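2-hydroxyisobutanoyl-CoA mutase large subunit (Aquincola tertiaricarbonis, PDB 4R3U) forms, together with a small cobalamin-binding subunit, the B12-dependent mutase that interconverts 2-hydroxyisobutyryl-CoA and (S)-3-hydroxybutyryl-CoA. Local coordinates at residues T95-Q100 with Q400-A404; F340-A346 with A373-N379. All coordinates share one frame; numbering follows the deposited sequence.

Contact 1 (T95-Q100 with Q400-A404). With 3KK (S-{(3R,5R,9R)-1-[(2R,3S,4R,5R)-5-(6-amino-9H-purin-9-yl)-4-hydroxy-3-(phosphonooxy)tetrahydrofuran-2-yl]-3,5,9-trihydroxy-8,8-dimethyl-3,5-dioxido-10,14-dioxo-2,4,6-trioxa-11,15-diaza-3lambda~5~,5lambda~5~-diphosphaheptadecan-17-yl} 2-hydroxy-2-methylpropanethioate), chain F.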
ATOM      1  N   THR A  95     -18.778   6.715  -0.024  1.00 28.50           N
ATOM      2  CA  THR A  95     -17.310   6.659   0.041  1.00 26.81           C
ATOM      3  C   THR A  95     -16.748   8.025   0.487  1.00 29.04           C
ATOM      4  O   THR A  95     -17.353   9.055   0.200  1.00 30.19           O
ATOM      5  CB  THR A  95     -16.740   6.339  -1.377  1.00 28.44           C
ATOM      6  OG1 THR A  95     -17.351   5.161  -1.877  1.00 33.55           O
ATOM      7  CG2 THR A  95     -15.225   6.134  -1.390  1.00 25.15           C
ATOM      8  N   TRP A  96     -15.555   8.048   1.080  1.00 24.42           N
ATOM      9  CA  TRP A  96     -14.890   9.316   1.393  1.00 23.87           C
ATOM     10  C   TRP A  96     -14.728  10.111   0.071  1.00 26.26           C
ATOM     11  O   TRP A  96     -14.695   9.516  -1.009  1.00 26.94           O
ATOM     12  CB  TRP A  96     -13.498   9.056   2.059  1.00 21.90           C
ATOM     13  CG  TRP A  96     -12.547   8.268   1.210  1.00 21.49           C
ATOM     14  CD1 TRP A  96     -11.644   8.764   0.314  1.00 23.09           C
ATOM     15  CD2 TRP A  96     -12.492   6.836   1.093  1.00 21.18           C
ATOM     16  NE1 TRP A  96     -11.004   7.727  -0.338  1.00 22.31           N
ATOM     17  CE2 TRP A  96     -11.506   6.532   0.122  1.00 23.25           C
ATOM     18  CE3 TRP A  96     -13.144   5.773   1.759  1.00 22.29           C
ATOM     19  CZ2 TRP A  96     -11.179   5.208  -0.233  1.00 22.73           C
ATOM     20  CZ3 TRP A  96     -12.805   4.458   1.419  1.00 23.09           C
ATOM     21  CH2 TRP A  96     -11.833   4.186   0.440  1.00 22.86           C
ATOM     22  N   THR A  97     -14.634  11.431   0.156  1.00 22.70           N
ATOM     23  CA  THR A  97     -14.416  12.252  -1.018  1.00 22.12           C
ATOM     24  C   THR A  97     -12.947  12.072  -1.437  1.00 25.54           C
ATOM     25  O   THR A  97     -12.034  12.139  -0.604  1.00 25.37           O
ATOM     26  CB  THR A  97     -14.759  13.727  -0.740  1.00 26.69           C
ATOM     27  OG1 THR A  97     -16.047  13.832  -0.128  1.00 35.61           O
ATOM     28  CG2 THR A  97     -14.804  14.557  -1.999  1.00 24.21           C
ATOM     29  N   MET A  98     -12.739  11.766  -2.716  1.00 21.27           N
ATOM     30  CA  MET A  98     -11.419  11.648  -3.300  1.00 19.15           C
ATOM     31  C   MET A  98     -11.229  13.053  -3.861  1.00 22.35           C
ATOM     32  O   MET A  98     -11.818  13.435  -4.891  1.00 21.27           O
ATOM     33  CB  MET A  98     -11.397  10.551  -4.365  1.00 20.49           C
ATOM     34  CG  MET A  98     -11.883   9.230  -3.799  1.00 23.26           C
ATOM     35  SD  MET A  98     -11.627   7.841  -4.883  1.00 25.77           S
ATOM     36  CE  MET A  98     -12.378   6.544  -3.902  1.00 21.92           C
ATOM     37  N   ARG A  99     -10.562  13.872  -3.034  1.00 20.27           N
ATOM     38  CA  ARG A  99     -10.385  15.303  -3.241  1.00 20.66           C
ATOM     39  C   ARG A  99      -8.886  15.686  -3.278  1.00 24.40           C
ATOM     40  O   ARG A  99      -8.244  15.901  -2.236  1.00 21.94           O
ATOM     41  CB  ARG A  99     -11.136  16.034  -2.131  1.00 19.36           C
ATOM     42  CG  ARG A  99     -11.185  17.533  -2.303  1.00 26.76           C
ATOM     43  CD  ARG A  99     -11.619  18.241  -1.040  1.00 20.84           C
ATOM     44  NE  ARG A  99     -12.889  17.742  -0.511  1.00 23.72           N
ATOM     45  CZ  ARG A  99     -14.085  18.086  -0.973  1.00 32.02           C
ATOM     46  NH1 ARG A  99     -14.194  18.920  -1.997  1.00 27.37           N
ATOM     47  NH2 ARG A  99     -15.178  17.587  -0.424  1.00 20.76           N
ATOM     48  N   GLN A 100      -8.352  15.767  -4.519  1.00 22.77           N
ATOM     49  CA  GLN A 100      -6.969  16.084  -4.837  1.00 21.50           C
ATOM     50  C   GLN A 100      -6.720  17.581  -5.001  1.00 25.83           C
ATOM     51  O   GLN A 100      -7.475  18.266  -5.708  1.00 27.36           O
ATOM     52  CB  GLN A 100      -6.535  15.341  -6.114  1.00 21.67           C
ATOM     53  CG  GLN A 100      -6.548  13.831  -5.998  1.00 14.41           C
ATOM     54  CD  GLN A 100      -5.623  13.297  -4.945  1.00 21.18           C
ATOM     55  OE1 GLN A 100      -6.059  12.741  -3.940  1.00 17.61           O
ATOM     56  NE2 GLN A 100      -4.326  13.425  -5.165  1.00 19.24           N
ATOM     57  N   GLN A 400      -6.547   5.390  -4.122  1.00 19.91           N
ATOM     58  CA  GLN A 400      -7.787   5.535  -3.367  1.00 19.06           C
ATOM     59  C   GLN A 400      -8.852   4.559  -3.883  1.00 19.73           C
ATOM     60  O   GLN A 400      -9.491   3.865  -3.098  1.00 18.83           O
ATOM     61  CB  GLN A 400      -8.269   7.008  -3.422  1.00 20.00           C
ATOM     62  CG  GLN A 400      -7.437   7.953  -2.554  1.00 12.51           C
ATOM     63  CD  GLN A 400      -8.085   9.315  -2.360  1.00 29.40           C
ATOM     64  OE1 GLN A 400      -9.170   9.443  -1.773  1.00 30.28           O
ATOM     65  NE2 GLN A 400      -7.414  10.378  -2.802  1.00 17.83           N
ATOM     66  N   GLN A 401      -9.029   4.523  -5.214  1.00 17.06           N
ATOM     67  CA  GLN A 401      -9.989   3.677  -5.954  1.00 16.22           C
ATOM     68  C   GLN A 401      -9.743   2.183  -5.755  1.00 20.82           C
ATOM     69  O   GLN A 401     -10.706   1.455  -5.707  1.00 22.04           O
ATOM     70  CB  GLN A 401      -9.998   4.050  -7.434  1.00 15.59           C
ATOM     71  CG  GLN A 401     -10.464   5.502  -7.652  1.00 13.97           C
ATOM     72  CD  GLN A 401      -9.947   6.106  -8.938  1.00 30.00           C
ATOM     73  OE1 GLN A 401      -9.078   5.551  -9.637  1.00 30.23           O
ATOM     74  NE2 GLN A 401     -10.456   7.271  -9.271  1.00 17.06           N
ATOM     75  N   ILE A 402      -8.472   1.739  -5.589  1.00 18.89           N
ATOM     76  CA  ILE A 402      -8.112   0.355  -5.293  1.00 19.23           C
ATOM     77  C   ILE A 402      -8.535  -0.005  -3.861  1.00 22.72           C
ATOM     78  O   ILE A 402      -9.087  -1.088  -3.637  1.00 23.51           O
ATOM     79  CB  ILE A 402      -6.598   0.075  -5.615  1.00 21.30           C
ATOM     80  CG1 ILE A 402      -6.442  -0.247  -7.132  1.00 21.87           C
ATOM     81  CG2 ILE A 402      -6.002  -1.077  -4.765  1.00 19.51           C
ATOM     82  CD1 ILE A 402      -5.180   0.064  -7.709  1.00 22.11           C
ATOM     83  N   ILE A 403      -8.264   0.898  -2.888  1.00 19.76           N
ATOM     84  CA  ILE A 403      -8.634   0.724  -1.488  1.00 18.27           C
ATOM     85  C   ILE A 403     -10.150   0.661  -1.381  1.00 24.18           C
ATOM     86  O   ILE A 403     -10.689  -0.215  -0.702  1.00 26.42           O
ATOM     87  CB  ILE A 403      -7.989   1.817  -0.590  1.00 19.80           C
ATOM     88  CG1 ILE A 403      -6.473   1.658  -0.534  1.00 18.76           C
ATOM     89  CG2 ILE A 403      -8.574   1.817   0.846  1.00 23.09           C
ATOM     90  CD1 ILE A 403      -5.778   2.827   0.031  1.00 26.84           C
ATOM     91  N   ALA A 404     -10.846   1.570  -2.072  1.00 23.49           N
ATOM     92  CA  ALA A 404     -12.309   1.657  -2.045  1.00 23.33           C
ATOM     93  C   ALA A 404     -12.986   0.500  -2.709  1.00 28.67           C
ATOM     94  O   ALA A 404     -13.976  -0.005  -2.173  1.00 32.86           O
ATOM     95  CB  ALA A 404     -12.768   2.951  -2.697  1.00 23.56           C
TER
HETATM   96  C4  3KK F 802      -1.122  23.592   2.119  0.50  6.91           C
HETATM   97  C3  3KK F 802      -1.736  22.215   1.886  0.50 12.48           C
HETATM   98  C2  3KK F 802      -0.854  21.131   2.502  0.50 14.70           C
HETATM   99  O3  3KK F 802      -1.808  22.014   0.485  0.50 11.40           O
HETATM  100  C1  3KK F 802      -3.151  22.100   2.468  0.50 19.36           C
HETATM  101  O1  3KK F 802      -3.456  22.572   3.566  0.50 19.20           O
HETATM  102  S1P 3KK F 802      -4.265  21.230   1.415  0.50 26.37           S
HETATM  103  C2P 3KK F 802      -5.834  21.293   2.324  0.50 22.78           C
HETATM  104  C3P 3KK F 802      -6.967  20.843   1.437  0.50 22.35           C
HETATM  105  N4P 3KK F 802      -8.183  20.820   2.238  0.50 20.57           N
HETATM  106  C5P 3KK F 802      -9.233  20.058   1.918  0.50 21.79           C
HETATM  107  O5P 3KK F 802      -9.288  19.325   0.926  0.50 21.65           O
HETATM  108  C6P 3KK F 802     -10.388  20.183   2.917  0.50 24.04           C
HETATM  109  C7P 3KK F 802     -11.624  19.416   2.472  0.50 26.92           C
HETATM  110  N8P 3KK F 802     -12.663  19.485   3.506  0.50 28.88           N
HETATM  111  C9P 3KK F 802     -13.910  19.052   3.266  0.50 28.49           C
HETATM  112  O9P 3KK F 802     -14.258  18.606   2.172  0.50 29.02           O
HETATM  113  CAP 3KK F 802     -14.938  19.254   4.418  0.50 27.59           C
HETATM  114  OAP 3KK F 802     -14.718  20.490   5.131  0.50 27.43           O
HETATM  115  CBP 3KK F 802     -15.207  18.015   5.339  0.50 27.99           C
HETATM  116  CDP 3KK F 802     -16.401  18.300   6.262  0.50 26.17           C
HETATM  117  CEP 3KK F 802     -13.996  17.695   6.222  0.50 28.00           C
HETATM  118  CCP 3KK F 802     -15.581  16.770   4.507  0.50 29.25           C
HETATM  119  O6A 3KK F 802     -16.655  17.118   3.616  0.50 28.82           O
HETATM  120  P2A 3KK F 802     -17.074  16.288   2.335  0.50 29.74           P
HETATM  121  O4A 3KK F 802     -15.873  15.871   1.597  0.50 28.43           O
HETATM  122  O5A 3KK F 802     -18.112  17.073   1.623  0.50 33.02           O
HETATM  123  O3A 3KK F 802     -17.705  14.966   3.036  0.50 33.55           O
HETATM  124  P1A 3KK F 802     -19.075  14.868   3.937  0.50 33.76           P
HETATM  125  O1A 3KK F 802     -19.520  16.192   4.448  0.50 34.58           O
HETATM  126  O2A 3KK F 802     -18.877  13.777   4.905  0.50 32.48           O
HETATM  127  O5B 3KK F 802     -20.051  14.323   2.752  0.50 33.39           O
HETATM  128  C5B 3KK F 802     -20.833  15.187   1.897  0.50 34.44           C
HETATM  129  C4B 3KK F 802     -22.334  14.903   2.091  0.50 36.96           C
HETATM  130  O4B 3KK F 802     -22.626  13.473   2.066  0.50 38.51           O
HETATM  131  C3B 3KK F 802     -22.822  15.425   3.439  0.50 38.73           C
HETATM  132  O3B 3KK F 802     -24.162  15.945   3.259  0.50 44.84           O
HETATM  133  P3B 3KK F 802     -24.525  17.516   3.352  0.50 43.89           P
HETATM  134  O8A 3KK F 802     -24.118  17.856   4.734  0.50 39.49           O
HETATM  135  O7A 3KK F 802     -23.717  18.110   2.266  0.50 45.33           O
HETATM  136  O9A 3KK F 802     -25.986  17.504   3.099  0.50 47.76           O
HETATM  137  C2B 3KK F 802     -22.836  14.184   4.313  0.50 35.54           C
HETATM  138  O2B 3KK F 802     -23.779  14.294   5.386  0.50 35.58           O
HETATM  139  C1B 3KK F 802     -23.229  13.104   3.325  0.50 38.06           C
HETATM  140  N9A 3KK F 802     -22.725  11.756   3.722  0.50 42.50           N
HETATM  141  C8A 3KK F 802     -21.467  11.332   3.832  0.50 42.80           C
HETATM  142  N7A 3KK F 802     -21.489  10.060   4.220  0.50 44.40           N
HETATM  143  C5A 3KK F 802     -22.766   9.677   4.331  0.50 46.16           C
HETATM  144  C4A 3KK F 802     -23.534  10.738   4.012  0.50 45.41           C
HETATM  145  N3A 3KK F 802     -24.891  10.659   4.030  0.50 44.89           N
HETATM  146  C2A 3KK F 802     -25.531   9.447   4.371  0.50 45.91           C
HETATM  147  N1A 3KK F 802     -24.680   8.354   4.695  0.50 46.88           N
HETATM  148  C6A 3KK F 802     -23.338   8.505   4.680  0.50 45.41           C
HETATM  149  N6A 3KK F 802     -22.529   7.489   4.987  0.50 43.70           N

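Contact 2 (F340-A346 with A373-N379). With 3HC (3-hydroxybutanoyl-coenzyme A), chain E.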
ATOM      1  N   PHE A 340     -13.682  15.034   9.248  1.00 24.82           N
ATOM      2  CA  PHE A 340     -12.336  15.473   8.880  1.00 23.06           C
ATOM      3  C   PHE A 340     -11.871  15.095   7.481  1.00 25.13           C
ATOM      4  O   PHE A 340     -12.245  14.045   6.949  1.00 25.59           O
ATOM      5  CB  PHE A 340     -11.282  15.076   9.950  1.00 24.14           C
ATOM      6  CG  PHE A 340     -10.825  13.632   9.950  1.00 24.61           C
ATOM      7  CD1 PHE A 340     -11.611  12.631  10.524  1.00 27.44           C
ATOM      8  CD2 PHE A 340      -9.578  13.277   9.435  1.00 24.30           C
ATOM      9  CE1 PHE A 340     -11.160  11.303  10.572  1.00 26.27           C
ATOM     10  CE2 PHE A 340      -9.149  11.941   9.449  1.00 25.26           C
ATOM     11  CZ  PHE A 340      -9.934  10.969  10.028  1.00 23.64           C
ATOM     12  N   HIS A 341     -11.066  16.001   6.884  1.00 19.80           N
ATOM     13  CA  HIS A 341     -10.376  15.786   5.630  1.00 17.97           C
ATOM     14  C   HIS A 341      -9.021  15.266   6.077  1.00 23.14           C
ATOM     15  O   HIS A 341      -8.509  15.656   7.138  1.00 23.69           O
ATOM     16  CB  HIS A 341     -10.182  17.089   4.841  1.00 17.43           C
ATOM     17  CG  HIS A 341      -9.266  16.942   3.645  1.00 18.44           C
ATOM     18  ND1 HIS A 341      -9.658  16.261   2.502  1.00 18.72           N
ATOM     19  CD2 HIS A 341      -7.992  17.351   3.477  1.00 18.42           C
ATOM     20  CE1 HIS A 341      -8.628  16.281   1.693  1.00 17.04           C
ATOM     21  NE2 HIS A 341      -7.610  16.941   2.220  1.00 17.39           N
ATOM     22  N   CYS A 342      -8.441  14.386   5.273  1.00 22.10           N
ATOM     23  CA  CYS A 342      -7.142  13.801   5.577  1.00 21.13           C
ATOM     24  C   CYS A 342      -6.222  13.937   4.360  1.00 20.62           C
ATOM     25  O   CYS A 342      -6.672  13.848   3.223  1.00 19.29           O
ATOM     26  CB  CYS A 342      -7.306  12.338   6.006  1.00 21.26           C
ATOM     27  SG  CYS A 342      -5.804  11.566   6.652  1.00 24.27           S
ATOM     28  N   GLN A 343      -4.938  14.161   4.611  1.00 17.58           N
ATOM     29  CA  GLN A 343      -3.919  14.184   3.579  1.00 16.40           C
ATOM     30  C   GLN A 343      -2.837  13.287   4.099  1.00 19.59           C
ATOM     31  O   GLN A 343      -2.550  13.312   5.298  1.00 20.14           O
ATOM     32  CB  GLN A 343      -3.394  15.602   3.306  1.00 16.63           C
ATOM     33  CG  GLN A 343      -2.422  15.678   2.114  1.00 13.38           C
ATOM     34  CD  GLN A 343      -2.003  17.088   1.763  1.00 19.26           C
ATOM     35  OE1 GLN A 343      -2.595  18.086   2.183  1.00 14.24           O
ATOM     36  NE2 GLN A 343      -0.994  17.208   0.945  1.00 15.09           N
ATOM     37  N   THR A 344      -2.253  12.471   3.213  1.00 16.78           N
ATOM     38  CA  THR A 344      -1.172  11.568   3.555  1.00 16.51           C
ATOM     39  C   THR A 344       0.068  12.413   3.864  1.00 22.21           C
ATOM     40  O   THR A 344       0.168  13.555   3.368  1.00 22.43           O
ATOM     41  CB  THR A 344      -1.024  10.470   2.475  1.00 20.20           C
ATOM     42  OG1 THR A 344      -0.660  11.056   1.224  1.00 23.29           O
ATOM     43  CG2 THR A 344      -2.305   9.637   2.299  1.00 14.64           C
ATOM     44  N   ALA A 345       0.981  11.900   4.743  1.00 19.22           N
ATOM     45  CA  ALA A 345       2.176  12.644   5.134  1.00 18.23           C
ATOM     46  C   ALA A 345       3.207  12.838   4.032  1.00 21.89           C
ATOM     47  O   ALA A 345       3.993  11.932   3.702  1.00 22.20           O
ATOM     48  CB  ALA A 345       2.815  12.011   6.352  1.00 19.20           C
ATOM     49  N   ALA A 346       3.253  14.060   3.513  1.00 19.03           N
ATOM     50  CA  ALA A 346       4.186  14.514   2.492  1.00 17.45           C
ATOM     51  C   ALA A 346       5.655  14.470   3.059  1.00 25.16           C
ATOM     52  O   ALA A 346       6.592  14.121   2.327  1.00 26.06           O
ATOM     53  CB  ALA A 346       3.805  15.909   2.121  1.00 17.04           C
ATOM     54  N   ALA A 373     -11.923   8.794   7.742  1.00 23.80           N
ATOM     55  CA  ALA A 373     -11.837  10.115   7.098  1.00 22.33           C
ATOM     56  C   ALA A 373     -13.039  10.331   6.146  1.00 25.24           C
ATOM     57  O   ALA A 373     -13.566   9.355   5.580  1.00 23.13           O
ATOM     58  CB  ALA A 373     -10.524  10.238   6.349  1.00 21.83           C
ATOM     59  N   GLN A 374     -13.486  11.597   6.013  1.00 22.84           N
ATOM     60  CA  GLN A 374     -14.650  12.001   5.189  1.00 23.31           C
ATOM     61  C   GLN A 374     -14.215  12.415   3.812  1.00 28.50           C
ATOM     62  O   GLN A 374     -15.020  12.417   2.865  1.00 29.80           O
ATOM     63  CB  GLN A 374     -15.387  13.192   5.835  1.00 23.65           C
ATOM     64  CG  GLN A 374     -16.350  12.811   6.933  1.00 20.41           C
ATOM     65  CD  GLN A 374     -15.729  12.039   8.062  1.00 28.75           C
ATOM     66  OE1 GLN A 374     -14.997  12.575   8.890  1.00 30.52           O
ATOM     67  NE2 GLN A 374     -15.964  10.743   8.078  1.00 24.36           N
ATOM     68  N   SER A 375     -12.951  12.841   3.734  1.00 23.16           N
ATOM     69  CA  SER A 375     -12.313  13.358   2.547  1.00 21.81           C
ATOM     70  C   SER A 375     -10.832  13.004   2.610  1.00 23.22           C
ATOM     71  O   SER A 375     -10.232  12.969   3.704  1.00 23.26           O
ATOM     72  CB  SER A 375     -12.535  14.868   2.461  1.00 22.55           C
ATOM     73  OG  SER A 375     -12.031  15.447   1.270  1.00 22.62           O
ATOM     74  N   LEU A 376     -10.242  12.702   1.440  1.00 19.27           N
ATOM     75  CA  LEU A 376      -8.843  12.318   1.364  1.00 17.45           C
ATOM     76  C   LEU A 376      -8.114  12.803   0.147  1.00 21.01           C
ATOM     77  O   LEU A 376      -8.578  12.609  -0.977  1.00 22.36           O
ATOM     78  CB  LEU A 376      -8.705  10.787   1.497  1.00 17.12           C
ATOM     79  CG  LEU A 376      -7.303  10.124   1.441  1.00 18.83           C
ATOM     80  CD1 LEU A 376      -6.421  10.562   2.607  1.00 17.60           C
ATOM     81  CD2 LEU A 376      -7.426   8.616   1.373  1.00 17.83           C
ATOM     82  N   HIS A 377      -6.912  13.377   0.379  1.00 17.03           N
ATOM     83  CA  HIS A 377      -5.955  13.720  -0.641  1.00 15.83           C
ATOM     84  C   HIS A 377      -4.781  12.727  -0.440  1.00 21.83           C
ATOM     85  O   HIS A 377      -4.187  12.647   0.649  1.00 19.76           O
ATOM     86  CB  HIS A 377      -5.423  15.162  -0.485  1.00 15.89           C
ATOM     87  CG  HIS A 377      -4.272  15.481  -1.413  1.00 17.67           C
ATOM     88  ND1 HIS A 377      -4.474  16.119  -2.635  1.00 18.66           N
ATOM     89  CD2 HIS A 377      -2.949  15.220  -1.275  1.00 17.56           C
ATOM     90  CE1 HIS A 377      -3.283  16.194  -3.203  1.00 17.47           C
ATOM     91  NE2 HIS A 377      -2.331  15.693  -2.414  1.00 17.31           N
ATOM     92  N   THR A 378      -4.416  12.016  -1.516  1.00 20.99           N
ATOM     93  CA  THR A 378      -3.232  11.175  -1.541  1.00 20.20           C
ATOM     94  C   THR A 378      -2.145  11.959  -2.281  1.00 22.89           C
ATOM     95  O   THR A 378      -2.422  12.546  -3.342  1.00 23.49           O
ATOM     96  CB  THR A 378      -3.514   9.797  -2.158  1.00 25.28           C
ATOM     97  OG1 THR A 378      -4.444   9.929  -3.223  1.00 22.84           O
ATOM     98  CG2 THR A 378      -4.030   8.800  -1.142  1.00 24.53           C
ATOM     99  N   ASN A 379      -0.910  11.975  -1.737  1.00 18.45           N
ATOM    100  CA  ASN A 379       0.165  12.720  -2.380  1.00 18.23           C
ATOM    101  C   ASN A 379       0.673  12.020  -3.628  1.00 21.15           C
ATOM    102  O   ASN A 379       0.414  10.824  -3.789  1.00 21.96           O
ATOM    103  CB  ASN A 379       1.314  12.994  -1.403  1.00 15.49           C
ATOM    104  CG  ASN A 379       0.900  13.746  -0.186  1.00 27.99           C
ATOM    105  OD1 ASN A 379       0.043  14.630  -0.234  1.00 17.51           O
ATOM    106  ND2 ASN A 379       1.475  13.369   0.948  1.00 26.49           N
TER
HETATM  107  N1A 3HC E 801     -24.651   8.337   4.697  0.50 46.88           N
HETATM  108  C2A 3HC E 801     -25.579   9.444   4.370  0.50 45.91           C
HETATM  109  N3A 3HC E 801     -24.867  10.682   4.026  0.50 44.89           N
HETATM  110  C4A 3HC E 801     -23.513  10.743   4.013  0.50 45.41           C
HETATM  111  C5A 3HC E 801     -22.746   9.679   4.333  0.50 46.16           C
HETATM  112  C6A 3HC E 801     -23.317   8.507   4.688  0.50 45.41           C
HETATM  113  N6A 3HC E 801     -22.509   7.493   4.996  0.50 43.70           N
HETATM  114  N7A 3HC E 801     -21.471  10.059   4.213  0.50 44.40           N
HETATM  115  C8A 3HC E 801     -21.450  11.330   3.819  0.50 42.80           C
HETATM  116  N9A 3HC E 801     -22.704  11.760   3.726  0.50 42.50           N
HETATM  117  C1B 3HC E 801     -23.212  13.107   3.326  0.50 38.06           C
HETATM  118  C2B 3HC E 801     -22.821  14.193   4.308  0.50 35.54           C
HETATM  119  O2B 3HC E 801     -23.764  14.304   5.379  0.50 35.58           O
HETATM  120  C3B 3HC E 801     -22.811  15.430   3.425  0.50 38.73           C
HETATM  121  O3B 3HC E 801     -24.152  15.945   3.243  0.50 44.84           O
HETATM  122  P3B 3HC E 801     -24.521  17.514   3.341  0.50 43.89           P
HETATM  123  O7A 3HC E 801     -23.710  18.117   2.264  0.50 45.33           O
HETATM  124  O8A 3HC E 801     -25.982  17.497   3.081  0.50 47.76           O
HETATM  125  O9A 3HC E 801     -24.125  17.849   4.728  0.50 39.49           O
HETATM  126  C4B 3HC E 801     -22.320  14.902   2.082  0.50 36.96           C
HETATM  127  O4B 3HC E 801     -22.614  13.471   2.062  0.50 38.51           O
HETATM  128  C5B 3HC E 801     -20.820  15.185   1.887  0.50 34.44           C
HETATM  129  O5B 3HC E 801     -20.037  14.318   2.737  0.50 33.39           O
HETATM  130  P1A 3HC E 801     -19.067  14.857   3.930  0.50 33.76           P
HETATM  131  O1A 3HC E 801     -19.515  16.179   4.446  0.50 34.58           O
HETATM  132  O2A 3HC E 801     -18.875  13.760   4.894  0.50 32.48           O
HETATM  133  O3A 3HC E 801     -17.693  14.959   3.038  0.50 33.55           O
HETATM  134  P2A 3HC E 801     -17.062  16.283   2.338  0.50 29.74           P
HETATM  135  O4A 3HC E 801     -15.859  15.868   1.601  0.50 28.43           O
HETATM  136  O5A 3HC E 801     -18.100  17.066   1.625  0.50 33.02           O
HETATM  137  O6A 3HC E 801     -16.647  17.113   3.619  0.50 28.82           O
HETATM  138  CBP 3HC E 801     -15.202  18.018   5.341  0.50 27.99           C
HETATM  139  CCP 3HC E 801     -15.569  16.771   4.508  0.50 29.25           C
HETATM  140  CDP 3HC E 801     -16.398  18.298   6.261  0.50 26.17           C
HETATM  141  CEP 3HC E 801     -13.992  17.701   6.227  0.50 28.00           C
HETATM  142  CAP 3HC E 801     -14.936  19.257   4.421  0.50 27.59           C
HETATM  143  OAP 3HC E 801     -14.715  20.493   5.137  0.50 27.43           O
HETATM  144  C9P 3HC E 801     -13.912  19.060   3.267  0.50 28.49           C
HETATM  145  O9P 3HC E 801     -14.264  18.625   2.169  0.50 29.02           O
HETATM  146  N8P 3HC E 801     -12.660  19.482   3.507  0.50 28.88           N
HETATM  147  C7P 3HC E 801     -11.624  19.413   2.470  0.50 26.92           C
HETATM  148  C6P 3HC E 801     -10.385  20.180   2.910  0.50 24.04           C
HETATM  149  C5P 3HC E 801      -9.235  20.051   1.906  0.50 21.79           C
HETATM  150  O5P 3HC E 801      -9.292  19.316   0.917  0.50 21.65           O
HETATM  151  N4P 3HC E 801      -8.182  20.815   2.218  0.50 20.57           N
HETATM  152  C3P 3HC E 801      -6.968  20.835   1.416  0.50 22.35           C
HETATM  153  C2P 3HC E 801      -5.840  21.277   2.308  0.50 22.78           C
HETATM  154  S1P 3HC E 801      -4.242  21.247   1.438  0.50 26.37           S
HETATM  155  C1  3HC E 801      -3.235  21.869   2.795  0.50 27.73           C
HETATM  156  O1  3HC E 801      -3.580  22.785   3.538  0.50 27.03           O
HETATM  157  C2  3HC E 801      -1.913  21.127   3.064  0.50 29.36           C
HETATM  158  C3  3HC E 801      -0.812  21.521   2.077  0.50 31.51           C
HETATM  159  O3  3HC E 801      -1.255  21.265   0.749  0.50 33.43           O
HETATM  160  C4  3HC E 801      -0.417  22.997   2.238  0.50 31.00           C
HETATM  161  O   HOH W   1       1.896  10.326   1.330  1.00 15.65           O

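Contact 1 (T95-Q100 with Q400-A404)
Trp96 and Gln400 meet edge-on: the indole N-H reaches a lone pair of the amide oxygen, with NE1 2.9 Å from Gln400 OE1. The bond is bent (135° at the hydrogen), but the donor lies in the carbonyl plane and the ring and amide are nearly coplanar. Trp96 CG stands between its own backbone N and carbonyl carbon (chi1 60°), which sends the indole toward the helix. Here the packing is closest. Trp96 CH2 approaches Ala404 CB to 3.5 Å, and Met98, extended beyond CG, slides past Gln400 in the opposite direction until its CE lies 3.8 Å from the same Ala404 CB. The Met98 sulfur SD rests 3.8 Å from Gln401 CG. The buried amide of Gln400 is well satisfied, since NE2 is hydrogen-bonded to Leu376 O and Thr378 OG1. The contact thus illustrates how a TIM barrel is clad: the beginning of strand 97-102 presses its outward residues against helix 390-405, while the alternate ones serve the barrel interior, where the acyl-CoA lies. Thr97 and Arg99 point that way. Arg99 NH2 donates to the phosphate oxygen O4A of 3KK at 2.7 Å, with O4A in the guanidinium plane, whereas O9P of the pantetheine sits over one face of the group. Ser375 OG at NE, Ser174 OG at NH2 and Ile125 O at NH1 each hydrogen-bond the group, a second shell that fixes how the guanidinium is turned. By contrast, packing thins at the solvent side. Exposed Thr95 lays CG2 over the face of its neighbour Trp96 but approaches Ala404 CB only to 4.2 Å, and Ala404 itself is partly exposed. Beyond Gln401, Phe483 of the second subunit packs against the helix.

Contact 2 (F340-A346 with A373-N379)
His341 CG and Ser375 OG both lie anti to their backbone N (chi1 170° and -175°), which turns the imidazole and the hydroxyl, already on the same face of the sheet, to meet: ND1 of His341 is hydrogen-bonded to OG of Ser375 at 2.8 Å. The hydroxyl lies at the ring edge, while 3HC O5P lies over the ring face, 3.2 Å from His341 NE2. Gln343, extended along its length, runs beside His377 on that same substrate-facing side; its NE2 donates to Asn379 OD1 at 3.0 Å, nearly straight (167°), and its OE1 comes within 3.2 Å of 3HC C2. Asn379 uses its other amide atom too, ND2 reaching Thr344 O from above the carbonyl plane. A leucine in place of Asn379 would probably leave the Gln343 amide free to turn beside the acyl group, its N-H without this acceptor. At the start of strand 340-344, Ala373 CA, in the loop before 375-377, makes a CH-pi contact over the Phe340 ring. Backbone hydrogen bonds join the two parallel strands of this beta-alpha-beta unit: helix 357-370 covers Cys342 and Thr344, strand 298-302 flanks 340-344, and strand 97-102 flanks 375-377.

How the contacts relate
After N-terminal helices and a small two-stranded sheet, the chain reaches strand 97-102, the first of the barrel, then passes through much of the barrel before strand 340-344, helix 357-370 and strand 375-377. Contact 2 closes that short excursion, with 26 residues between its segments. Helix 390-405 comes next after strand 375-377 and completes contact 1, with 299 residues between its segments, so contact 2 is nested within its loop. Strand 375-377 pairs with strand 97-102, joining the first barrel strand to the last: Thr97 O lies 2.8 Å from Leu376 N, a probable hydrogen bond. Contact 1 clads the outside of that pair, and contact 2 ties 375-377 to 340-344; their centres are about 10 Å apart.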